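Local coordinates for phosphoinositol-specific phospholipase C (Pseudomonas sp., PDB 5FYP), which probably catalyses the calcium-dependent cleavage of phosphoinositide lipids between the glycerol and the phosphorylated inositol head group, at residues I114-K120 with V184-H190; L154-I158 with L169-P175; H190-L196 with I211-T215. All coordinates share one frame; numbering follows the deposited sequence. Where two conformers were deposited one is given.

Contact 1 joins two neighbouring parallel strands of the barrel close to the centre of the chain, and its Asp-119 binds the calcium ion of the presumed active site. Contact 3 follows directly along the chain: the two share His-190, their centres lie about 12 Å apart, and Leu-188 O probably accepts a hydrogen bond from Ser-212 N at 3.1 Å, which ties strand 184-189 to the start of segment 211-215. Contact 2 belongs to the long connection between the two strands of contact 1 and sits about 19 Å from it, centre to centre. There Trp-174 CZ3 touches Leu-185 CD2 at 3.9 Å. Contacts 2 and 3 do not meet, their nearest atoms being about 8 Å apart.

Contact 1: residues I114-K120 with V184-H190; sequences ITLILDK and VLLVLNH. With CA (calcium ion), chain I.
Leu-116 is held to strand 184-189 at both ends of its backbone: its N donates to Leu-185 O at 2.9 Å and its O receives Val-187 N, the alternating pattern of two parallel strands. They are neighbours in the TIM-barrel fold of this phospholipase family, and six such bonds run from Ile-114 to Lys-120. Side chains divide between two faces. On one, Leu-116 and Leu-186 run abreast, with CD1 of Leu-116 3.8 Å from CD2 of Leu-186; helix 133-144 packs on this layer through Phe-136, Val-140 and Phe-144. On the other, Ile-117 runs alongside Val-187. With CG1 of Ile-117 beside its own backbone N (chi1 -53°) and the chain bent again at chi2, CD1 turns to within 3.8 Å of Val-187 CB, while Val-187 CG2 meets Thr-115 CG2 at 3.7 Å. Further along this face stands Asp-119, whose OD2 binds the calcium ion at 2.4 Å. Its other oxygen, OD1, faces Asn-189 CB at 3.7 Å. Asn-27, Glu-48, Asp-50 and two waters complete the calcium site, and Lys-121 also donates to OD2 of Asp-119. Lys-120 stretches its chain away from the strand pair to a salt bridge with Asp-53, a hydrogen bond to Gly-123 O and a cation-pi contact with Trp-124. Beside its base the imidazole of His-190 passes at a slant, bringing ring carbon CD2 of His-190 3.1 Å from the carbonyl O of Lys-120.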
loop_
_atom_site.group_PDB
_atom_site.type_symbol
_atom_site.label_atom_id
_atom_site.label_comp_id
_atom_site.label_asym_id
_atom_site.label_seq_id
_atom_site.Cartn_x
_atom_site.Cartn_y
_atom_site.Cartn_z
ATOM N N ILE A 114 0.700 5.564 -8.060
ATOM C CA ILE A 114 1.083 4.174 -7.782
ATOM C C ILE A 114 0.994 3.922 -6.284
ATOM O O ILE A 114 1.510 4.717 -5.516
ATOM C CB ILE A 114 2.500 3.897 -8.259
ATOM C CG1 ILE A 114 2.600 4.041 -9.772
ATOM C CG2 ILE A 114 2.988 2.525 -7.800
ATOM C CD1 ILE A 114 4.026 4.175 -10.280
ATOM N N THR A 115 0.355 2.828 -5.916
ATOM C CA THR A 115 0.275 2.418 -4.525
ATOM C C THR A 115 1.108 1.148 -4.360
ATOM O O THR A 115 0.922 0.174 -5.091
ATOM C CB THR A 115 -1.173 2.187 -4.083
ATOM O OG1 THR A 115 -1.910 3.397 -4.248
ATOM C CG2 THR A 115 -1.271 1.797 -2.623
ATOM N N LEU A 116 2.030 1.166 -3.406
ATOM C CA LEU A 116 2.903 0.018 -3.104
ATOM C C LEU A 116 2.591 -0.501 -1.718
ATOM O O LEU A 116 2.787 0.196 -0.723
ATOM C CB LEU A 116 4.367 0.382 -3.152
ATOM C CG LEU A 116 4.955 0.925 -4.386
ATOM C CD1 LEU A 116 6.470 1.078 -4.227
ATOM C CD2 LEU A 116 4.654 0.035 -5.582
ATOM N N ILE A 117 2.116 -1.735 -1.675
ATOM C CA ILE A 117 1.846 -2.425 -0.416
ATOM C C ILE A 117 3.145 -3.085 0.027
ATOM O O ILE A 117 3.695 -3.939 -0.645
ATOM C CB ILE A 117 0.751 -3.508 -0.618
ATOM C CG1 ILE A 117 -0.526 -2.910 -1.293
ATOM C CG2 ILE A 117 0.453 -4.265 0.674
ATOM C CD1 ILE A 117 -1.192 -1.768 -0.567
ATOM N N LEU A 118 3.658 -2.628 1.169
ATOM C CA LEU A 118 4.903 -3.098 1.754
ATOM C C LEU A 118 4.528 -4.002 2.919
ATOM O O LEU A 118 4.177 -3.521 4.000
ATOM C CB LEU A 118 5.776 -1.919 2.150
ATOM C CG LEU A 118 6.048 -0.920 1.014
ATOM C CD1 LEU A 118 6.837 0.260 1.544
ATOM C CD2 LEU A 118 6.742 -1.555 -0.160
ATOM N N ASP A 119 4.568 -5.308 2.662
ATOM C CA ASP A 119 4.100 -6.320 3.593
ATOM C C ASP A 119 5.312 -6.817 4.396
ATOM O O ASP A 119 6.150 -7.573 3.922
ATOM C CB ASP A 119 3.422 -7.443 2.829
ATOM C CG ASP A 119 2.679 -8.435 3.690
ATOM O OD1 ASP A 119 2.551 -8.176 4.909
ATOM O OD2 ASP A 119 2.206 -9.472 3.112
ATOM N N LYS A 120 5.439 -6.259 5.607
ATOM C CA LYS A 120 6.579 -6.486 6.457
ATOM C C LYS A 120 6.462 -7.855 7.128
ATOM O O LYS A 120 5.437 -8.163 7.694
ATOM C CB LYS A 120 6.657 -5.396 7.525
ATOM C CG LYS A 120 7.963 -5.432 8.300
ATOM C CD LYS A 120 8.103 -4.300 9.305
ATOM C CE LYS A 120 9.503 -3.955 9.689
ATOM N NZ LYS A 120 10.443 -5.081 9.845
ATOM N N VAL A 184 3.513 8.498 -5.666
ATOM C CA VAL A 184 3.644 7.149 -5.102
ATOM C C VAL A 184 3.153 7.194 -3.653
ATOM O O VAL A 184 3.518 8.063 -2.887
ATOM C CB VAL A 184 5.097 6.679 -5.156
ATOM C CG1 VAL A 184 5.292 5.357 -4.437
ATOM C CG2 VAL A 184 5.578 6.579 -6.602
ATOM N N LEU A 185 2.275 6.239 -3.326
ATOM C CA LEU A 185 1.747 6.036 -1.976
ATOM C C LEU A 185 2.275 4.722 -1.445
ATOM O O LEU A 185 2.129 3.705 -2.102
ATOM C CB LEU A 185 0.205 5.993 -1.961
ATOM C CG LEU A 185 -0.532 7.307 -2.176
ATOM C CD1 LEU A 185 -0.403 7.836 -3.587
ATOM C CD2 LEU A 185 -1.993 7.152 -1.817
ATOM N N LEU A 186 2.876 4.755 -0.273
ATOM C CA LEU A 186 3.425 3.575 0.365
ATOM C C LEU A 186 2.512 3.141 1.511
ATOM O O LEU A 186 2.053 3.991 2.277
ATOM C CB LEU A 186 4.803 3.870 0.902
ATOM C CG LEU A 186 5.790 4.393 -0.137
ATOM C CD1 LEU A 186 7.109 4.724 0.521
ATOM C CD2 LEU A 186 5.982 3.413 -1.286
ATOM N N VAL A 187 2.307 1.823 1.637
ATOM C CA VAL A 187 1.373 1.296 2.631
ATOM C C VAL A 187 2.086 0.199 3.404
ATOM O O VAL A 187 2.694 -0.677 2.800
ATOM C CB VAL A 187 0.143 0.722 1.929
ATOM C CG1 VAL A 187 -0.881 0.244 2.972
ATOM C CG2 VAL A 187 -0.482 1.743 0.973
ATOM N N LEU A 188 1.998 0.217 4.719
ATOM C CA LEU A 188 2.604 -0.814 5.569
ATOM C C LEU A 188 1.544 -1.831 5.989
ATOM O O LEU A 188 0.479 -1.468 6.503
ATOM C CB LEU A 188 3.215 -0.174 6.807
ATOM C CG LEU A 188 3.997 -1.106 7.720
ATOM C CD1 LEU A 188 5.232 -1.673 7.013
ATOM C CD2 LEU A 188 4.382 -0.392 8.993
ATOM N N ASN A 189 1.856 -3.111 5.763
ATOM C CA ASN A 189 1.083 -4.222 6.307
ATOM C C ASN A 189 2.015 -5.069 7.178
ATOM O O ASN A 189 3.242 -5.058 6.995
ATOM C CB ASN A 189 0.457 -5.109 5.215
ATOM C CG ASN A 189 -0.627 -4.455 4.386
ATOM O OD1 ASN A 189 -1.165 -3.355 4.661
ATOM N ND2 ASN A 189 -1.006 -5.147 3.390
ATOM N N HIS A 190 1.410 -5.870 8.046
ATOM C CA HIS A 190 2.102 -6.876 8.855
ATOM C C HIS A 190 1.021 -7.795 9.403
ATOM O O HIS A 190 -0.124 -7.384 9.519
ATOM C CB HIS A 190 2.904 -6.192 9.999
ATOM C CG HIS A 190 3.860 -7.090 10.732
ATOM N ND1 HIS A 190 3.459 -8.000 11.675
ATOM C CD2 HIS A 190 5.203 -7.218 10.625
ATOM C CE1 HIS A 190 4.504 -8.659 12.105
ATOM N NE2 HIS A 190 5.581 -8.214 11.476
HETATM CA CA CA I . 2.216 -10.287 0.824
HETATM O O HOH W 1 0.067 -11.314 1.146
HETATM O O HOH W 2 2.628 -12.529 1.636
#

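Contact 2: residues L154-I158 with L169-P175; sequences LATHI and LKGKSWP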
loop_
_atom_site.group_PDB
_atom_site.type_symbol
_atom_site.label_atom_id
_atom_site.label_comp_id
_atom_site.label_asym_id
_atom_site.label_seq_id
_atom_site.Cartn_x
_atom_site.Cartn_y
_atom_site.Cartn_z
ATOM N N LEU A 154 -2.156 14.028 3.216
ATOM C CA LEU A 154 -3.590 13.810 3.236
ATOM C C LEU A 154 -4.246 14.636 4.328
ATOM O O LEU A 154 -5.289 15.245 4.131
ATOM C CB LEU A 154 -3.881 12.335 3.415
ATOM C CG LEU A 154 -5.377 11.976 3.479
ATOM C CD1 LEU A 154 -6.138 12.356 2.228
ATOM C CD2 LEU A 154 -5.494 10.493 3.772
ATOM N N ALA A 155 -3.622 14.660 5.496
ATOM C CA ALA A 155 -4.143 15.419 6.638
ATOM C C ALA A 155 -4.281 16.898 6.304
ATOM O O ALA A 155 -5.324 17.517 6.553
ATOM C CB ALA A 155 -3.261 15.195 7.847
ATOM N N THR A 156 -3.256 17.469 5.708
ATOM C CA THR A 156 -3.331 18.847 5.277
ATOM C C THR A 156 -4.458 19.039 4.267
ATOM O O THR A 156 -5.210 20.012 4.345
ATOM C CB THR A 156 -1.982 19.273 4.711
ATOM O OG1 THR A 156 -1.032 19.243 5.778
ATOM C CG2 THR A 156 -2.044 20.661 4.088
ATOM N N HIS A 157 -4.597 18.122 3.321
ATOM C CA HIS A 157 -5.656 18.223 2.316
ATOM C C HIS A 157 -7.047 18.357 2.954
ATOM O O HIS A 157 -7.858 19.148 2.499
ATOM C CB HIS A 157 -5.639 17.030 1.372
ATOM C CG HIS A 157 -6.695 17.097 0.332
ATOM N ND1 HIS A 157 -6.631 17.954 -0.740
ATOM C CD2 HIS A 157 -7.878 16.447 0.234
ATOM C CE1 HIS A 157 -7.707 17.801 -1.483
ATOM N NE2 HIS A 157 -8.485 16.901 -0.911
ATOM N N ILE A 158 -7.305 17.563 3.976
ATOM C CA ILE A 158 -8.630 17.563 4.632
ATOM C C ILE A 158 -8.719 18.502 5.836
ATOM O O ILE A 158 -9.750 18.570 6.498
ATOM C CB ILE A 158 -9.081 16.144 5.041
ATOM C CG1 ILE A 158 -8.260 15.564 6.211
ATOM C CG2 ILE A 158 -9.068 15.215 3.831
ATOM C CD1 ILE A 158 -8.951 14.451 6.936
ATOM N N LEU A 169 -11.329 11.734 8.423
ATOM C CA LEU A 169 -11.586 11.361 7.024
ATOM C C LEU A 169 -13.036 11.101 6.705
ATOM O O LEU A 169 -13.418 11.189 5.542
ATOM C CB LEU A 169 -10.751 10.158 6.614
ATOM C CG LEU A 169 -9.294 10.519 6.263
ATOM C CD1 LEU A 169 -8.421 9.274 6.277
ATOM C CD2 LEU A 169 -9.230 11.172 4.907
ATOM N N LYS A 170 -13.845 10.753 7.701
ATOM C CA LYS A 170 -15.240 10.452 7.440
ATOM C C LYS A 170 -15.924 11.680 6.823
ATOM O O LYS A 170 -15.892 12.767 7.378
ATOM C CB LYS A 170 -15.933 10.030 8.732
ATOM C CG LYS A 170 -17.354 9.556 8.525
ATOM C CD LYS A 170 -18.016 9.271 9.887
ATOM C CE LYS A 170 -18.385 10.640 10.474
ATOM N NZ LYS A 170 -19.363 10.619 11.526
ATOM N N GLY A 171 -16.525 11.483 5.680
ATOM C CA GLY A 171 -17.215 12.584 4.985
ATOM C C GLY A 171 -16.307 13.427 4.121
ATOM O O GLY A 171 -16.763 14.378 3.511
ATOM N N LYS A 172 -15.040 13.034 4.008
ATOM C CA LYS A 172 -14.076 13.838 3.247
ATOM C C LYS A 172 -13.570 13.081 2.014
ATOM O O LYS A 172 -13.503 11.862 1.925
ATOM C CB LYS A 172 -12.916 14.286 4.158
ATOM C CG LYS A 172 -13.282 15.361 5.234
ATOM C CD LYS A 172 -13.131 16.783 4.698
ATOM C CE LYS A 172 -13.263 17.918 5.689
ATOM N NZ LYS A 172 -14.178 17.658 6.807
ATOM N N SER A 173 -13.144 13.864 1.045
ATOM C CA SER A 173 -12.551 13.351 -0.189
ATOM C C SER A 173 -11.035 13.466 -0.146
ATOM O O SER A 173 -10.463 14.506 0.224
ATOM C CB SER A 173 -13.056 14.151 -1.390
ATOM O OG SER A 173 -14.430 13.971 -1.539
ATOM N N TRP A 174 -10.369 12.389 -0.554
ATOM C CA TRP A 174 -8.937 12.478 -0.866
ATOM C C TRP A 174 -8.736 13.367 -2.098
ATOM O O TRP A 174 -9.671 13.577 -2.878
ATOM C CB TRP A 174 -8.380 11.085 -1.165
ATOM C CG TRP A 174 -8.283 10.166 0.015
ATOM C CD1 TRP A 174 -9.255 9.872 0.929
ATOM C CD2 TRP A 174 -7.148 9.353 0.368
ATOM N NE1 TRP A 174 -8.785 8.949 1.840
ATOM C CE2 TRP A 174 -7.502 8.609 1.515
ATOM C CE3 TRP A 174 -5.858 9.184 -0.170
ATOM C CZ2 TRP A 174 -6.625 7.744 2.131
ATOM C CZ3 TRP A 174 -4.990 8.318 0.446
ATOM C CH2 TRP A 174 -5.369 7.632 1.603
ATOM N N PRO A 175 -7.483 13.802 -2.351
ATOM C CA PRO A 175 -7.201 14.401 -3.652
ATOM C C PRO A 175 -7.588 13.442 -4.781
ATOM O O PRO A 175 -7.618 12.205 -4.621
ATOM C CB PRO A 175 -5.685 14.634 -3.611
ATOM C CG PRO A 175 -5.356 14.687 -2.136
ATOM C CD PRO A 175 -6.272 13.671 -1.538
#
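Leu-154, His-157 and Ile-158, on helix 151-158, meet an irregular loop that packs against them. The loop opens with a type II beta turn from Leu-169 to Lys-172, closed by Lys-172 N donating to Leu-169 O. Gly-171 sits in its third position with positive phi (85°), where a side chain would jam against the carbonyl O of Lys-170. Beyond the turn the chain runs extended past the helix, with the CA atoms of Leu-154 and Trp-174 6.9 Å apart. Leu-154 sets both its methyls on the indole: CD2 stands 3.5 Å from the centroid of the six-membered ring of Trp-174, a CH-pi contact, and CD1 rests nearer the five-membered ring. Leu-154 and Leu-169 also meet by their end methyls. All this belongs to the long connection between strands 114-120 and 184-189 of the TIM barrel, the loop leading toward the second strand. The indole N-H of Trp-174 is bound by Ser-256 O, so the ring is fixed both by its flat side and by its edge. With a serine in place of Trp-174, both methyls of Leu-154 would probably lose the surface they rest on and Ser-256 O its indole donor. His-157 lays its ring against Pro-175: CG of Pro-175 is 3.7 Å from the centroid of the His-157 imidazole, 9° off its normal. At the edge of that imidazole, in its plane, lies Ser-173 O, 3.2 Å from CD2 of His-157. Ile-158 has CG1 between its backbone N and carbonyl carbon (chi1 70°), which directs CD1 to Leu-169 CD2 at 3.9 Å and leaves CG2 against Lys-172 CB at 4.0 Å.

Contact 3: residues H190-L196 with I211-T215; sequences HSENQKL and ISPVT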
loop_
_atom_site.group_PDB
_atom_site.type_symbol
_atom_site.label_atom_id
_atom_site.label_comp_id
_atom_site.label_asym_id
_atom_site.label_seq_id
_atom_site.Cartn_x
_atom_site.Cartn_y
_atom_site.Cartn_z
ATOM N N HIS A 190 1.410 -5.870 8.046
ATOM C CA HIS A 190 2.102 -6.876 8.855
ATOM C C HIS A 190 1.021 -7.795 9.403
ATOM O O HIS A 190 -0.124 -7.384 9.519
ATOM C CB HIS A 190 2.904 -6.192 9.999
ATOM C CG HIS A 190 3.860 -7.090 10.732
ATOM N ND1 HIS A 190 3.459 -8.000 11.675
ATOM C CD2 HIS A 190 5.203 -7.218 10.625
ATOM C CE1 HIS A 190 4.504 -8.659 12.105
ATOM N NE2 HIS A 190 5.581 -8.214 11.476
ATOM N N SER A 191 1.366 -9.019 9.749
ATOM C CA SER A 191 0.364 -9.886 10.385
ATOM C C SER A 191 -0.103 -9.356 11.740
ATOM O O SER A 191 -1.220 -9.649 12.168
ATOM C CB SER A 191 0.902 -11.302 10.530
ATOM O OG SER A 191 1.921 -11.377 11.489
ATOM N N GLU A 192 0.749 -8.588 12.404
ATOM C CA GLU A 192 0.486 -8.060 13.760
ATOM C C GLU A 192 0.352 -6.550 13.711
ATOM O O GLU A 192 1.316 -5.842 13.389
ATOM C CB GLU A 192 1.629 -8.413 14.696
ATOM C CG GLU A 192 1.879 -9.885 14.843
ATOM C CD GLU A 192 3.200 -10.177 15.524
ATOM O OE1 GLU A 192 3.624 -9.415 16.385
ATOM O OE2 GLU A 192 3.790 -11.212 15.238
ATOM N N ASN A 193 -0.829 -6.067 14.083
ATOM C CA ASN A 193 -1.019 -4.619 14.116
ATOM C C ASN A 193 -0.051 -3.925 15.069
ATOM O O ASN A 193 0.206 -2.723 14.894
ATOM C CB ASN A 193 -2.455 -4.284 14.489
ATOM C CG ASN A 193 -3.459 -4.642 13.410
ATOM O OD1 ASN A 193 -3.093 -4.819 12.251
ATOM N ND2 ASN A 193 -4.721 -4.714 13.782
ATOM N N GLN A 194 0.473 -4.629 16.069
ATOM C CA GLN A 194 1.479 -4.057 16.944
ATOM C C GLN A 194 2.648 -3.437 16.164
ATOM O O GLN A 194 3.167 -2.409 16.589
ATOM C CB GLN A 194 2.012 -5.149 17.888
ATOM C CG GLN A 194 1.076 -5.600 18.979
ATOM C CD GLN A 194 -0.002 -6.605 18.593
ATOM O OE1 GLN A 194 -0.237 -6.954 17.381
ATOM N NE2 GLN A 194 -0.723 -7.063 19.624
ATOM N N LYS A 195 3.071 -4.065 15.065
ATOM C CA LYS A 195 4.197 -3.521 14.317
ATOM C C LYS A 195 3.848 -2.206 13.637
ATOM O O LYS A 195 4.709 -1.342 13.476
ATOM C CB LYS A 195 4.756 -4.529 13.305
ATOM C CG LYS A 195 5.793 -5.495 13.859
ATOM C CD LYS A 195 5.351 -6.344 15.014
ATOM C CE LYS A 195 6.423 -7.364 15.392
ATOM N NZ LYS A 195 6.083 -8.161 16.582
ATOM N N LEU A 196 2.592 -2.053 13.229
ATOM C CA LEU A 196 2.113 -0.801 12.670
ATOM C C LEU A 196 2.031 0.270 13.762
ATOM O O LEU A 196 2.352 1.429 13.523
ATOM C CB LEU A 196 0.751 -0.984 11.988
ATOM C CG LEU A 196 0.780 -1.574 10.574
ATOM C CD1 LEU A 196 1.633 -2.768 10.347
ATOM C CD2 LEU A 196 -0.630 -1.813 10.115
ATOM N N ILE A 211 -0.120 3.460 7.467
ATOM C CA ILE A 211 -0.366 2.181 8.104
ATOM C C ILE A 211 -1.758 1.653 7.747
ATOM O O ILE A 211 -2.713 2.417 7.652
ATOM C CB ILE A 211 -0.164 2.229 9.624
ATOM C CG1 ILE A 211 -1.081 3.220 10.344
ATOM C CG2 ILE A 211 1.301 2.508 9.953
ATOM C CD1 ILE A 211 -1.127 3.014 11.844
ATOM N N SER A 212 -1.851 0.342 7.499
ATOM C CA SER A 212 -3.121 -0.248 7.128
ATOM C C SER A 212 -3.353 -1.517 7.941
ATOM O O SER A 212 -2.868 -2.583 7.570
ATOM C CB SER A 212 -3.156 -0.546 5.641
ATOM O OG SER A 212 -4.418 -1.067 5.292
ATOM N N PRO A 213 -4.021 -1.384 9.087
ATOM C CA PRO A 213 -4.120 -2.536 9.996
ATOM C C PRO A 213 -5.042 -3.626 9.496
ATOM O O PRO A 213 -6.013 -3.382 8.777
ATOM C CB PRO A 213 -4.659 -1.911 11.284
ATOM C CG PRO A 213 -5.399 -0.704 10.832
ATOM C CD PRO A 213 -4.592 -0.169 9.676
ATOM N N VAL A 214 -4.755 -4.836 9.971
ATOM C CA VAL A 214 -5.639 -5.975 9.839
ATOM C C VAL A 214 -6.961 -5.596 10.506
ATOM O O VAL A 214 -7.004 -5.139 11.644
ATOM C CB VAL A 214 -5.041 -7.225 10.522
ATOM C CG1 VAL A 214 -6.024 -8.382 10.480
ATOM C CG2 VAL A 214 -3.713 -7.617 9.876
ATOM N N THR A 215 -8.061 -5.804 9.759
ATOM C CA THR A 215 -9.393 -5.282 10.118
ATOM C C THR A 215 -10.422 -6.388 10.183
ATOM O O THR A 215 -10.634 -7.055 9.173
ATOM C CB THR A 215 -9.751 -4.225 9.082
ATOM O OG1 THR A 215 -8.795 -3.150 9.129
ATOM C CG2 THR A 215 -11.144 -3.629 9.274
HETATM O O HOH W 3 -1.602 -4.982 8.048
#
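Asn-193 presents the O and N-H of its side-chain amide to the backbone of Val-214, in the plane of the amide. Its OD1 takes the N-H of Val-214 at 2.8 Å, on a lone pair, while its ND2 donates to Val-214 O at 3.2 Å along a nearly straight line (174°). Within the beta-alpha-beta unit of strand 184-189, helix 193-203 and strand 210-211 of the TIM barrel, this joins the segments that follow the C-terminal ends of its two strands. CG of Asn-193 lies beside its own backbone N (chi1 -69°), a setting that carries the amide across Pro-213 at about a right angle, OD1 of Asn-193 being 3.4 Å from Pro-213 CB. ND2 of Asn-193 has a second acceptor in Ser-226 O. One turn on, Leu-196 and Ile-211 pass antiparallel to one another, CG of Leu-196 lying 4.0 Å from CB of Ile-211, while Leu-196 CD2 approaches Ser-212 O at 3.5 Å. Val-214 adds its CG2 methyl, 3.6 Å from His-190 O. The imidazole of His-190 is gripped within its own segment: Lys-195 CG lies over the centre of one face, and Glu-192 N donates to ND1 in the ring plane. Between the segments a water is hydrogen-bonded to His-190 N and to Ser-212 O, its oxygen 2.8 Å from Ser-212 O.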